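Local coordinates for protein DNA polymerase III subunit beta (Helicobacter pylori 26695, PDB 4S3I) that forms a ring-shaped processivity factor that tethers DNA polymerases and other proteins to DNA during replication, at residues A[3-8]-A[62-67]; A[179-184]-A[365-370]; A[281-286]-A[315-320]. All coordinates share one frame; numbering follows the deposited sequence.

Contact 1: A[3-8]-A[62-67]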
ATOM      1  N   MET A   3      36.557  -3.676 -15.615  1.00 36.43           N
ATOM      2  CA  MET A   3      35.344  -3.327 -16.353  1.00 34.88           C
ATOM      3  C   MET A   3      35.225  -1.826 -16.549  1.00 38.65           C
ATOM      4  O   MET A   3      35.527  -1.054 -15.643  1.00 34.71           O
ATOM      5  CB  MET A   3      34.102  -3.781 -15.588  1.00 42.32           C
ATOM      6  CG  MET A   3      33.820  -5.266 -15.599  1.00 42.20           C
ATOM      7  SD  MET A   3      32.234  -5.608 -14.785  1.00 49.99           S
ATOM      8  CE  MET A   3      31.369  -4.058 -15.094  1.00 52.26           C
ATOM      9  N   LYS A   4      34.754  -1.406 -17.718  1.00 35.87           N
ATOM     10  CA  LYS A   4      34.456   0.011 -17.935  1.00 35.62           C
ATOM     11  C   LYS A   4      33.476   0.163 -19.099  1.00 35.03           C
ATOM     12  O   LYS A   4      33.784  -0.208 -20.246  1.00 37.44           O
ATOM     13  CB  LYS A   4      35.750   0.791 -18.196  1.00 39.09           C
ATOM     14  CG  LYS A   4      35.538   2.249 -18.577  1.00 44.34           C
ATOM     15  CD  LYS A   4      36.801   3.063 -18.311  1.00 49.15           C
ATOM     16  CE  LYS A   4      36.643   4.516 -18.749  1.00 63.54           C
ATOM     17  NZ  LYS A   4      36.699   4.651 -20.231  1.00 73.13           N
ATOM     18  N   ILE A   5      32.285   0.666 -18.793  1.00 34.35           N
ATOM     19  CA  ILE A   5      31.221   0.824 -19.770  1.00 34.32           C
ATOM     20  C   ILE A   5      30.362   2.039 -19.425  1.00 34.07           C
ATOM     21  O   ILE A   5      30.475   2.607 -18.333  1.00 33.83           O
ATOM     22  CB  ILE A   5      30.300  -0.394 -19.769  1.00 33.91           C
ATOM     23  CG1 ILE A   5      29.724  -0.623 -18.373  1.00 38.90           C
ATOM     24  CG2 ILE A   5      31.021  -1.663 -20.241  1.00 34.26           C
ATOM     25  CD1 ILE A   5      28.603  -1.640 -18.332  1.00 32.95           C
ATOM     26  N   SER A   6      29.477   2.421 -20.342  1.00 34.18           N
ATOM     27  CA  SER A   6      28.421   3.361 -20.012  1.00 37.01           C
ATOM     28  C   SER A   6      27.127   2.710 -20.435  1.00 35.04           C
ATOM     29  O   SER A   6      27.099   1.967 -21.428  1.00 36.80           O
ATOM     30  CB  SER A   6      28.601   4.703 -20.725  1.00 47.05           C
ATOM     31  OG  SER A   6      28.270   4.606 -22.097  1.00 52.36           O
ATOM     32  N   VAL A   7      26.064   2.951 -19.671  1.00 33.07           N
ATOM     33  CA  VAL A   7      24.760   2.385 -19.981  1.00 32.72           C
ATOM     34  C   VAL A   7      23.662   3.421 -19.831  1.00 33.70           C
ATOM     35  O   VAL A   7      23.866   4.493 -19.250  1.00 35.40           O
ATOM     36  CB  VAL A   7      24.422   1.170 -19.082  1.00 37.21           C
ATOM     37  CG1 VAL A   7      25.453   0.057 -19.263  1.00 32.27           C
ATOM     38  CG2 VAL A   7      24.358   1.599 -17.622  1.00 31.70           C
ATOM     39  N   SER A   8      22.491   3.085 -20.356  1.00 32.48           N
ATOM     40  CA  SER A   8      21.318   3.919 -20.201  1.00 33.17           C
ATOM     41  C   SER A   8      20.759   3.750 -18.789  1.00 35.44           C
ATOM     42  O   SER A   8      20.582   2.627 -18.313  1.00 37.90           O
ATOM     43  CB  SER A   8      20.262   3.530 -21.236  1.00 35.21           C
ATOM     44  OG  SER A   8      19.059   4.247 -21.039  1.00 44.61           O
ATOM     45  N   GLN A  62      26.000   1.450 -23.960  1.00 40.17           N
ATOM     46  CA  GLN A  62      26.116   2.627 -24.814  1.00 43.16           C
ATOM     47  C   GLN A  62      27.538   2.760 -25.325  1.00 45.16           C
ATOM     48  O   GLN A  62      27.770   3.206 -26.450  1.00 50.68           O
ATOM     49  CB  GLN A  62      25.722   3.885 -24.050  1.00 47.14           C
ATOM     50  CG  GLN A  62      24.255   3.912 -23.702  1.00 51.08           C
ATOM     51  CD  GLN A  62      23.383   3.699 -24.924  1.00 58.09           C
ATOM     52  OE1 GLN A  62      22.616   2.736 -24.999  1.00 55.62           O
ATOM     53  NE2 GLN A  62      23.501   4.599 -25.896  1.00 59.67           N
ATOM     54  N   SER A  63      28.490   2.382 -24.480  1.00 41.24           N
ATOM     55  CA  SER A  63      29.877   2.288 -24.895  1.00 43.63           C
ATOM     56  C   SER A  63      30.545   1.223 -24.049  1.00 48.83           C
ATOM     57  O   SER A  63      30.027   0.833 -22.995  1.00 50.40           O
ATOM     58  CB  SER A  63      30.610   3.632 -24.785  1.00 47.68           C
ATOM     59  OG  SER A  63      30.915   3.970 -23.444  1.00 52.04           O
ATOM     60  N   SER A  64      31.685   0.742 -24.527  1.00 38.46           N
ATOM     61  CA  SER A  64      32.407  -0.330 -23.859  1.00 41.25           C
ATOM     62  C   SER A  64      33.896  -0.136 -24.106  1.00 46.53           C
ATOM     63  O   SER A  64      34.353  -0.171 -25.250  1.00 50.87           O
ATOM     64  CB  SER A  64      31.937  -1.692 -24.383  1.00 44.14           C
ATOM     65  OG  SER A  64      32.590  -2.751 -23.712  1.00 52.80           O
ATOM     66  N   ASP A  65      34.650   0.078 -23.034  1.00 47.77           N
ATOM     67  CA  ASP A  65      36.084   0.330 -23.150  1.00 48.77           C
ATOM     68  C   ASP A  65      36.880  -0.852 -22.633  1.00 46.90           C
ATOM     69  O   ASP A  65      38.021  -1.089 -23.046  1.00 47.69           O
ATOM     70  CB  ASP A  65      36.479   1.581 -22.350  1.00 56.62           C
ATOM     71  CG  ASP A  65      35.680   2.806 -22.740  1.00 65.74           C
ATOM     72  OD1 ASP A  65      34.570   2.642 -23.284  1.00 69.51           O
ATOM     73  OD2 ASP A  65      36.166   3.931 -22.489  1.00 72.81           O
ATOM     74  N   LYS A  66      36.275  -1.593 -21.714  1.00 36.86           N
ATOM     75  CA  LYS A  66      36.984  -2.667 -21.025  1.00 39.68           C
ATOM     76  C   LYS A  66      36.015  -3.754 -20.574  1.00 39.35           C
ATOM     77  O   LYS A  66      35.043  -3.476 -19.861  1.00 36.45           O
ATOM     78  CB  LYS A  66      37.765  -2.113 -19.829  1.00 47.80           C
ATOM     79  CG  LYS A  66      38.109  -3.148 -18.765  1.00 57.63           C
ATOM     80  CD  LYS A  66      39.159  -4.125 -19.246  1.00 64.11           C
ATOM     81  CE  LYS A  66      40.512  -3.449 -19.376  1.00 70.41           C
ATOM     82  NZ  LYS A  66      41.607  -4.431 -19.621  1.00 73.97           N
ATOM     83  N   GLU A  67      36.283  -4.985 -21.004  1.00 36.81           N
ATOM     84  CA  GLU A  67      35.451  -6.134 -20.667  1.00 39.75           C
ATOM     85  C   GLU A  67      35.954  -6.840 -19.402  1.00 43.14           C
ATOM     86  O   GLU A  67      37.156  -6.863 -19.129  1.00 36.89           O
ATOM     87  CB  GLU A  67      35.426  -7.119 -21.841  1.00 39.78           C
ATOM     88  CG  GLU A  67      34.809  -6.554 -23.110  1.00 39.38           C
ATOM     89  CD  GLU A  67      34.850  -7.541 -24.262  1.00 49.25           C
ATOM     90  OE1 GLU A  67      35.647  -8.499 -24.190  1.00 49.95           O
ATOM     91  OE2 GLU A  67      34.087  -7.359 -25.233  1.00 49.72           O
TER
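NZ of Lys4 stands well off the plane of the Asp65 carboxylate, beside OD2, and pairs with OD2 alone, OD1 of Asp65 being 4.2 Å from NZ. This is a salt bridge, but the modelled distance of 2.4 Å from Lys4 NZ to Asp65 OD2 is so short that its exact length is doubtful. The lysine turns back at its end (chi4 -74°), which brings NZ to the acid, while lower down CG of Lys4 lies against CB of Asp65.

The second flat group is the carbonyl of Lys4. Its oxygen accepts from two consecutive amides: Lys66 N lies in the carbonyl plane on a lone pair, whereas Asp65 N, 2.9 Å from Lys4 O, is tilted 22° from that plane. Asp65 and Lys66 thus both face Lys4, a classic beta bulge in antiparallel pairing. Gln62 and Ser63 repeat the pattern at Ser6: Gln62 N is 2.8 Å from Ser6 O, and the bond from Ser63 N is weak. The Ser63 carbonyl differs, with Ser6 N standing above its plane.

The side chains of Ser6 and Ser63 emerge on one face of the sheet, where their OG atoms are hydrogen-bonded at 3.0 Å. On the other face CG2 of Ile5 approaches OG of Ser64 at 4.0 Å, and Ile5 also packs on Val39 and Leu91. Strand 63-66 is outermost in its sheet within this chain; strand 4-7 lies between it and strand 89-94, and leads to Ser8, the N-cap of the next helix.

Chemically, the contact joins a bulged backbone to a polar, partly exposed face: Lys4 O takes two amides, Ser6 O takes one firmly and a second weakly, and the charges of Lys4 and Asp65 probably largely balance each other.

Contact 2: A[179-184]-A[365-370]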
ATOM      1  N   ARG A 179      -9.983 -27.205  -2.729  1.00 39.11           N
ATOM      2  CA  ARG A 179     -10.372 -26.828  -4.077  1.00 35.06           C
ATOM      3  C   ARG A 179      -9.237 -27.160  -5.025  1.00 34.70           C
ATOM      4  O   ARG A 179      -8.084 -27.342  -4.609  1.00 32.76           O
ATOM      5  CB  ARG A 179     -10.693 -25.341  -4.144  1.00 37.17           C
ATOM      6  CG  ARG A 179      -9.664 -24.503  -3.424  1.00 41.98           C
ATOM      7  CD  ARG A 179      -9.937 -23.038  -3.538  1.00 38.18           C
ATOM      8  NE  ARG A 179      -8.982 -22.265  -2.744  1.00 27.80           N
ATOM      9  CZ  ARG A 179      -8.826 -20.954  -2.855  1.00 29.20           C
ATOM     10  NH1 ARG A 179      -9.567 -20.283  -3.722  1.00 26.83           N
ATOM     11  NH2 ARG A 179      -7.939 -20.319  -2.100  1.00 29.40           N
ATOM     12  N   LEU A 180      -9.575 -27.248  -6.300  1.00 31.13           N
ATOM     13  CA  LEU A 180      -8.635 -27.694  -7.310  1.00 34.39           C
ATOM     14  C   LEU A 180      -9.001 -26.945  -8.567  1.00 35.62           C
ATOM     15  O   LEU A 180     -10.170 -26.937  -8.971  1.00 31.26           O
ATOM     16  CB  LEU A 180      -8.774 -29.204  -7.507  1.00 39.46           C
ATOM     17  CG  LEU A 180      -7.927 -29.877  -8.583  1.00 46.05           C
ATOM     18  CD1 LEU A 180      -7.374 -31.188  -8.058  1.00 50.41           C
ATOM     19  CD2 LEU A 180      -8.768 -30.114  -9.820  1.00 44.41           C
ATOM     20  N   SER A 181      -8.018 -26.270  -9.155  1.00 28.09           N
ATOM     21  CA  SER A 181      -8.247 -25.536 -10.392  1.00 27.61           C
ATOM     22  C   SER A 181      -7.350 -26.127 -11.447  1.00 34.92           C
ATOM     23  O   SER A 181      -6.183 -26.464 -11.178  1.00 28.32           O
ATOM     24  CB  SER A 181      -7.960 -24.047 -10.229  1.00 27.07           C
ATOM     25  OG  SER A 181      -8.936 -23.441  -9.414  1.00 31.84           O
ATOM     26  N   TYR A 182      -7.892 -26.263 -12.651  1.00 27.91           N
ATOM     27  CA  TYR A 182      -7.152 -26.902 -13.727  1.00 28.35           C
ATOM     28  C   TYR A 182      -7.493 -26.299 -15.069  1.00 35.23           C
ATOM     29  O   TYR A 182      -8.519 -25.626 -15.225  1.00 27.68           O
ATOM     30  CB  TYR A 182      -7.429 -28.406 -13.756  1.00 29.03           C
ATOM     31  CG  TYR A 182      -8.866 -28.752 -14.098  1.00 36.51           C
ATOM     32  CD1 TYR A 182      -9.820 -28.882 -13.097  1.00 38.30           C
ATOM     33  CD2 TYR A 182      -9.264 -28.958 -15.418  1.00 39.97           C
ATOM     34  CE1 TYR A 182     -11.133 -29.202 -13.393  1.00 38.86           C
ATOM     35  CE2 TYR A 182     -10.574 -29.274 -15.725  1.00 43.30           C
ATOM     36  CZ  TYR A 182     -11.503 -29.392 -14.705  1.00 43.98           C
ATOM     37  OH  TYR A 182     -12.810 -29.711 -14.990  1.00 50.19           O
ATOM     38  N   THR A 183      -6.628 -26.549 -16.042  1.00 28.47           N
ATOM     39  CA  THR A 183      -6.943 -26.208 -17.412  1.00 28.47           C
ATOM     40  C   THR A 183      -6.198 -27.163 -18.300  1.00 29.20           C
ATOM     41  O   THR A 183      -5.151 -27.716 -17.920  1.00 29.59           O
ATOM     42  CB  THR A 183      -6.583 -24.759 -17.760  1.00 28.01           C
ATOM     43  OG1 THR A 183      -7.085 -24.438 -19.066  1.00 29.29           O
ATOM     44  CG2 THR A 183      -5.068 -24.547 -17.736  1.00 28.17           C
ATOM     45  N   GLN A 184      -6.752 -27.387 -19.477  1.00 29.47           N
ATOM     46  CA  GLN A 184      -6.093 -28.228 -20.447  1.00 35.69           C
ATOM     47  C   GLN A 184      -5.818 -27.364 -21.672  1.00 37.71           C
ATOM     48  O   GLN A 184      -6.744 -26.802 -22.270  1.00 35.19           O
ATOM     49  CB  GLN A 184      -6.956 -29.451 -20.773  1.00 44.14           C
ATOM     50  CG  GLN A 184      -6.171 -30.617 -21.369  1.00 62.14           C
ATOM     51  CD  GLN A 184      -6.828 -31.966 -21.103  1.00 73.54           C
ATOM     52  OE1 GLN A 184      -6.671 -32.546 -20.025  1.00 76.15           O
ATOM     53  NE2 GLN A 184      -7.569 -32.469 -22.087  1.00 75.59           N
ATOM     54  N   ALA A 365      -6.356 -19.185 -21.406  1.00 30.87           N
ATOM     55  CA  ALA A 365      -6.618 -20.457 -20.756  1.00 28.37           C
ATOM     56  C   ALA A 365      -8.031 -20.398 -20.179  1.00 28.21           C
ATOM     57  O   ALA A 365      -8.437 -19.351 -19.671  1.00 28.57           O
ATOM     58  CB  ALA A 365      -5.621 -20.696 -19.652  1.00 27.83           C
ATOM     59  N   LYS A 366      -8.764 -21.509 -20.217  1.00 27.29           N
ATOM     60  CA  LYS A 366     -10.045 -21.574 -19.506  1.00 26.97           C
ATOM     61  C   LYS A 366      -9.925 -22.476 -18.294  1.00 26.92           C
ATOM     62  O   LYS A 366      -9.743 -23.686 -18.414  1.00 28.83           O
ATOM     63  CB  LYS A 366     -11.172 -22.044 -20.423  1.00 27.25           C
ATOM     64  CG  LYS A 366     -11.297 -21.233 -21.703  1.00 27.47           C
ATOM     65  CD  LYS A 366     -12.574 -21.594 -22.440  1.00 27.73           C
ATOM     66  CE  LYS A 366     -12.652 -20.891 -23.785  1.00 28.12           C
ATOM     67  NZ  LYS A 366     -13.857 -21.384 -24.527  1.00 29.23           N
ATOM     68  N   ILE A 367     -10.024 -21.863 -17.124  1.00 26.51           N
ATOM     69  CA  ILE A 367      -9.800 -22.544 -15.859  1.00 26.52           C
ATOM     70  C   ILE A 367     -11.147 -22.985 -15.290  1.00 28.38           C
ATOM     71  O   ILE A 367     -12.123 -22.236 -15.352  1.00 26.15           O
ATOM     72  CB  ILE A 367      -9.094 -21.601 -14.836  1.00 28.47           C
ATOM     73  CG1 ILE A 367      -7.570 -21.630 -15.014  1.00 28.76           C
ATOM     74  CG2 ILE A 367      -9.398 -22.016 -13.402  1.00 26.18           C
ATOM     75  CD1 ILE A 367      -7.075 -21.382 -16.415  1.00 26.58           C
ATOM     76  N   SER A 368     -11.194 -24.201 -14.752  1.00 26.91           N
ATOM     77  CA  SER A 368     -12.371 -24.719 -14.070  1.00 26.77           C
ATOM     78  C   SER A 368     -11.946 -24.948 -12.642  1.00 31.14           C
ATOM     79  O   SER A 368     -10.794 -25.322 -12.399  1.00 27.11           O
ATOM     80  CB  SER A 368     -12.808 -26.056 -14.700  1.00 27.26           C
ATOM     81  OG  SER A 368     -13.144 -25.888 -16.061  1.00 29.40           O
ATOM     82  N   THR A 369     -12.850 -24.727 -11.692  1.00 26.67           N
ATOM     83  CA  THR A 369     -12.527 -24.981 -10.298  1.00 26.86           C
ATOM     84  C   THR A 369     -13.515 -25.954  -9.662  1.00 27.19           C
ATOM     85  O   THR A 369     -14.742 -25.774  -9.748  1.00 27.66           O
ATOM     86  CB  THR A 369     -12.487 -23.683  -9.469  1.00 26.48           C
ATOM     87  OG1 THR A 369     -11.561 -22.750 -10.048  1.00 26.67           O
ATOM     88  CG2 THR A 369     -12.065 -23.995  -8.032  1.00 26.80           C
ATOM     89  N   LEU A 370     -12.976 -26.986  -9.026  1.00 27.74           N
ATOM     90  CA  LEU A 370     -13.783 -27.953  -8.294  1.00 28.18           C
ATOM     91  C   LEU A 370     -13.651 -27.652  -6.803  1.00 32.99           C
ATOM     92  O   LEU A 370     -12.537 -27.507  -6.299  1.00 28.50           O
ATOM     93  CB  LEU A 370     -13.306 -29.376  -8.600  1.00 28.88           C
ATOM     94  CG  LEU A 370     -14.067 -30.467  -7.844  1.00 33.33           C
ATOM     95  CD1 LEU A 370     -15.431 -30.714  -8.484  1.00 33.30           C
ATOM     96  CD2 LEU A 370     -13.263 -31.761  -7.753  1.00 38.61           C
TER
HETATM   97  O   HOH W   1      -7.996 -23.764 -21.713  1.00 33.02           O
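Arg179 starts the pairing by setting its CA against Leu370 O, in an antiparallel join that carries one continuous sheet from the central domain into the C-terminal domain. The axes of the two strands come within 4.6 Å, and their directions differ by 158°. The Arg179 guanidinium makes its salt bridges elsewhere, NE with Asp176 and NH1 with Glu329.

Leu180 and Leu370 form a hydrogen-bonded pair through both backbones; Leu370 N lies 2.8 Å from Leu180 O, nearly along the C=O axis. Ser181 and Thr369 follow as a non-hydrogen-bonded backbone pair whose side chains supply the link instead: OG of Ser181 and OG1 of Thr369 are hydrogen-bonded at 2.8 Å, both hydroxyls on the face opposite the two leucines. CB of Ser181 also rests near CG2 of Ile367.

At Tyr182 the backbone bonds to Ser368 in both directions. With CG between the backbone N and the carbonyl carbon, the tyrosine ring lies beside Ser368, whose CB sits over one ring face, 4.0 Å from the centroid and 28° off the normal, a CH-pi contact. OG of Ser368 bonds to Gln353 on the next strand.

Thr183 packs CB on CD1 of Ile367, the two side chains crossing, with helix 135-143 covering this side. Its OG1 donates to Lys366 O at 2.8 Å from 62° above the carbonyl plane. That same OG1 accepts a hydrogen bond from a water 2.9 Å away, which in turn accepts from Lys366 N and gives a weak bond to Gln184 O.

Contact 3: A[281-286]-A[315-320]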
ATOM      1  N   LYS A 281     -24.996 -19.574   2.434  1.00 28.98           N
ATOM      2  CA  LYS A 281     -25.995 -20.504   1.923  1.00 31.04           C
ATOM      3  C   LYS A 281     -26.595 -19.973   0.620  1.00 28.35           C
ATOM      4  O   LYS A 281     -27.259 -18.917   0.609  1.00 28.26           O
ATOM      5  CB  LYS A 281     -27.097 -20.715   2.960  1.00 38.22           C
ATOM      6  CG  LYS A 281     -28.216 -21.645   2.515  1.00 43.68           C
ATOM      7  CD  LYS A 281     -29.240 -21.782   3.639  1.00 47.50           C
ATOM      8  CE  LYS A 281     -30.452 -22.585   3.204  1.00 54.24           C
ATOM      9  NZ  LYS A 281     -31.466 -22.646   4.302  1.00 59.32           N
ATOM     10  N   LEU A 282     -26.346 -20.687  -0.474  1.00 27.93           N
ATOM     11  CA  LEU A 282     -26.886 -20.335  -1.787  1.00 30.10           C
ATOM     12  C   LEU A 282     -28.158 -21.139  -2.055  1.00 32.38           C
ATOM     13  O   LEU A 282     -28.161 -22.367  -1.946  1.00 33.10           O
ATOM     14  CB  LEU A 282     -25.861 -20.648  -2.881  1.00 27.03           C
ATOM     15  CG  LEU A 282     -26.355 -20.593  -4.332  1.00 33.03           C
ATOM     16  CD1 LEU A 282     -26.723 -19.159  -4.701  1.00 30.59           C
ATOM     17  CD2 LEU A 282     -25.315 -21.157  -5.325  1.00 26.60           C
ATOM     18  N   THR A 283     -29.238 -20.455  -2.405  1.00 27.49           N
ATOM     19  CA  THR A 283     -30.475 -21.155  -2.723  1.00 31.38           C
ATOM     20  C   THR A 283     -30.866 -20.866  -4.150  1.00 32.48           C
ATOM     21  O   THR A 283     -31.146 -19.720  -4.500  1.00 32.38           O
ATOM     22  CB  THR A 283     -31.638 -20.733  -1.821  1.00 36.22           C
ATOM     23  OG1 THR A 283     -31.328 -21.014  -0.447  1.00 35.90           O
ATOM     24  CG2 THR A 283     -32.906 -21.491  -2.231  1.00 37.90           C
ATOM     25  N   LEU A 284     -30.892 -21.906  -4.978  1.00 28.35           N
ATOM     26  CA  LEU A 284     -31.289 -21.742  -6.371  1.00 34.47           C
ATOM     27  C   LEU A 284     -32.748 -22.156  -6.581  1.00 35.65           C
ATOM     28  O   LEU A 284     -33.156 -23.250  -6.173  1.00 33.27           O
ATOM     29  CB  LEU A 284     -30.366 -22.542  -7.282  1.00 35.70           C
ATOM     30  CG  LEU A 284     -28.945 -21.992  -7.335  1.00 37.13           C
ATOM     31  CD1 LEU A 284     -28.066 -22.903  -8.155  1.00 35.90           C
ATOM     32  CD2 LEU A 284     -28.965 -20.595  -7.939  1.00 38.81           C
ATOM     33  N   GLU A 285     -33.522 -21.262  -7.194  1.00 34.72           N
ATOM     34  CA  GLU A 285     -34.901 -21.540  -7.590  1.00 38.21           C
ATOM     35  C   GLU A 285     -34.995 -21.303  -9.072  1.00 40.84           C
ATOM     36  O   GLU A 285     -34.006 -20.903  -9.697  1.00 34.04           O
ATOM     37  CB  GLU A 285     -35.885 -20.620  -6.861  1.00 32.57           C
ATOM     38  CG  GLU A 285     -36.241 -21.073  -5.462  1.00 48.34           C
ATOM     39  CD  GLU A 285     -37.016 -20.013  -4.679  1.00 65.09           C
ATOM     40  OE1 GLU A 285     -37.326 -18.941  -5.253  1.00 67.52           O
ATOM     41  OE2 GLU A 285     -37.304 -20.255  -3.485  1.00 68.74           O
ATOM     42  N   LYS A 286     -36.180 -21.511  -9.643  1.00 35.26           N
ATOM     43  CA  LYS A 286     -36.299 -21.438 -11.094  1.00 39.16           C
ATOM     44  C   LYS A 286     -35.929 -20.066 -11.650  1.00 28.98           C
ATOM     45  O   LYS A 286     -35.228 -19.964 -12.660  1.00 32.00           O
ATOM     46  CB  LYS A 286     -37.691 -21.853 -11.573  1.00 49.77           C
ATOM     47  CG  LYS A 286     -37.799 -21.836 -13.094  1.00 59.24           C
ATOM     48  CD  LYS A 286     -39.134 -22.352 -13.602  1.00 67.36           C
ATOM     49  CE  LYS A 286     -39.377 -21.866 -15.023  1.00 70.87           C
ATOM     50  NZ  LYS A 286     -39.294 -20.377 -15.105  1.00 70.39           N
ATOM     51  N   GLU A 315     -37.131 -27.927 -10.267  1.00 65.27           N
ATOM     52  CA  GLU A 315     -38.539 -28.125  -9.944  1.00 78.64           C
ATOM     53  C   GLU A 315     -38.796 -27.882  -8.463  1.00 76.95           C
ATOM     54  O   GLU A 315     -39.928 -27.985  -7.992  1.00 81.08           O
ATOM     55  CB  GLU A 315     -39.007 -29.524 -10.357  1.00 91.49           C
ATOM     56  CG  GLU A 315     -40.095 -29.519 -11.429  1.00104.93           C
ATOM     57  CD  GLU A 315     -41.366 -28.804 -10.984  1.00115.58           C
ATOM     58  OE1 GLU A 315     -41.575 -27.642 -11.397  1.00116.68           O
ATOM     59  OE2 GLU A 315     -42.158 -29.408 -10.225  1.00119.15           O
ATOM     60  N   LYS A 316     -37.732 -27.552  -7.742  1.00 76.50           N
ATOM     61  CA  LYS A 316     -37.788 -27.300  -6.306  1.00 78.50           C
ATOM     62  C   LYS A 316     -36.426 -26.771  -5.870  1.00 75.90           C
ATOM     63  O   LYS A 316     -35.397 -27.215  -6.380  1.00 79.86           O
ATOM     64  CB  LYS A 316     -38.111 -28.586  -5.544  1.00 81.18           C
ATOM     65  CG  LYS A 316     -37.109 -29.708  -5.789  1.00 84.83           C
ATOM     66  CD  LYS A 316     -37.498 -30.982  -5.056  1.00 88.06           C
ATOM     67  CE  LYS A 316     -36.440 -32.067  -5.220  1.00 87.85           C
ATOM     68  NZ  LYS A 316     -35.215 -31.785  -4.423  1.00 87.44           N
ATOM     69  N   ALA A 317     -36.426 -25.837  -4.923  1.00 63.98           N
ATOM     70  CA  ALA A 317     -35.208 -25.128  -4.509  1.00 56.66           C
ATOM     71  C   ALA A 317     -33.985 -26.030  -4.259  1.00 49.74           C
ATOM     72  O   ALA A 317     -34.086 -27.071  -3.607  1.00 48.52           O
ATOM     73  CB  ALA A 317     -35.492 -24.250  -3.290  1.00 50.10           C
ATOM     74  N   PHE A 318     -32.839 -25.622  -4.801  1.00 39.49           N
ATOM     75  CA  PHE A 318     -31.577 -26.318  -4.569  1.00 35.62           C
ATOM     76  C   PHE A 318     -30.764 -25.495  -3.567  1.00 33.43           C
ATOM     77  O   PHE A 318     -30.540 -24.298  -3.775  1.00 39.12           O
ATOM     78  CB  PHE A 318     -30.828 -26.485  -5.894  1.00 36.23           C
ATOM     79  CG  PHE A 318     -29.510 -27.220  -5.777  1.00 44.39           C
ATOM     80  CD1 PHE A 318     -29.474 -28.608  -5.667  1.00 55.48           C
ATOM     81  CD2 PHE A 318     -28.308 -26.521  -5.819  1.00 41.35           C
ATOM     82  CE1 PHE A 318     -28.258 -29.290  -5.571  1.00 61.72           C
ATOM     83  CE2 PHE A 318     -27.084 -27.194  -5.724  1.00 49.38           C
ATOM     84  CZ  PHE A 318     -27.061 -28.579  -5.599  1.00 57.04           C
ATOM     85  N   HIS A 319     -30.343 -26.124  -2.475  1.00 32.03           N
ATOM     86  CA  HIS A 319     -29.582 -25.425  -1.445  1.00 38.12           C
ATOM     87  C   HIS A 319     -28.127 -25.885  -1.435  1.00 41.63           C
ATOM     88  O   HIS A 319     -27.854 -27.090  -1.407  1.00 46.35           O
ATOM     89  CB  HIS A 319     -30.204 -25.656  -0.072  1.00 42.89           C
ATOM     90  CG  HIS A 319     -31.648 -25.269   0.012  1.00 53.51           C
ATOM     91  ND1 HIS A 319     -32.061 -23.962   0.187  1.00 58.55           N
ATOM     92  CD2 HIS A 319     -32.776 -26.013  -0.048  1.00 56.03           C
ATOM     93  CE1 HIS A 319     -33.381 -23.923   0.227  1.00 57.01           C
ATOM     94  NE2 HIS A 319     -33.840 -25.152   0.087  1.00 57.60           N
ATOM     95  N   LEU A 320     -27.198 -24.929  -1.452  1.00 34.08           N
ATOM     96  CA  LEU A 320     -25.758 -25.244  -1.480  1.00 32.79           C
ATOM     97  C   LEU A 320     -24.954 -24.360  -0.513  1.00 28.62           C
ATOM     98  O   LEU A 320     -25.013 -23.131  -0.599  1.00 29.02           O
ATOM     99  CB  LEU A 320     -25.216 -25.088  -2.903  1.00 27.95           C
ATOM    100  CG  LEU A 320     -23.753 -25.461  -3.124  1.00 31.14           C
ATOM    101  CD1 LEU A 320     -23.557 -26.967  -2.971  1.00 35.09           C
ATOM    102  CD2 LEU A 320     -23.285 -24.981  -4.497  1.00 27.39           C
TER
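Thr283 and His319 run alongside each other in a common direction, on an antiparallel strand pair in the C-terminal domain of the beta subunit. OG1 of Thr283 lies at the edge of the imidazole, near its plane, and is hydrogen-bonded to ND1 of His319 at 3.1 Å. The methyl lies close too, CG2 of Thr283 being 3.5 Å from CE1 of His319. CG of His319 is anti to its carbonyl carbon, beside the backbone N. The extended Lys281 crosses the histidine, its CE 3.7 Å from ND1 of His319; its ammonium, near the ring but not in contact with it, might disfavour protonation there.

On this same face, CB of Ala317 touches CG of Glu285 at 3.9 Å. The opposite face is apolar: CB of Leu284 meets CB of Phe318 at 4.2 Å, and CD2 of Leu282 approaches CD2 of Leu320 more loosely.

The backbone positions both sets. Leu282 with Leu320 and Leu284 with Phe318 are hydrogen-bonded pairs, each bonded in both directions at angles of at least 162°, and the non-hydrogen-bonded pair Thr283 with His319 lies between them. Strand axes 4.7 Å apart and 162° from parallel agree with regular pairing, without a bulge.

Further out, strand 288-293 flanks 279-284 on its other side, whereas 318-323 is outermost in this four-stranded sheet within the chain. The apolar face turns toward strand 338-343 of another sheet, where Leu341 touches Leu282 and Leu284, and Cys343 touches Phe318. The shortest bond across the pair runs from Leu284 N to Phe318 O, 2.7 Å, with the donor in the carbonyl plane.

All three contacts are antiparallel strand pairings, each in a different sheet. Contact 1 belongs to the N-terminal domain and closes first along the chain; contact 2 joins the central and C-terminal domains; contact 3 lies wholly within the C-terminal domain, between the two segments of contact 2 in sequence. Centres of contacts 1 and 3 are 69 Å apart, on opposite sides of the chain's centre; the centre of contact 2 lies about 24 Å from that of contact 3 and about 48 Å from that of contact 1. Contacts 1 and 3 therefore set outer strands within single domains, whereas contact 2 continues a sheet across a domain boundary, one of the joins that make three domains a single arc of the DNA-encircling ring.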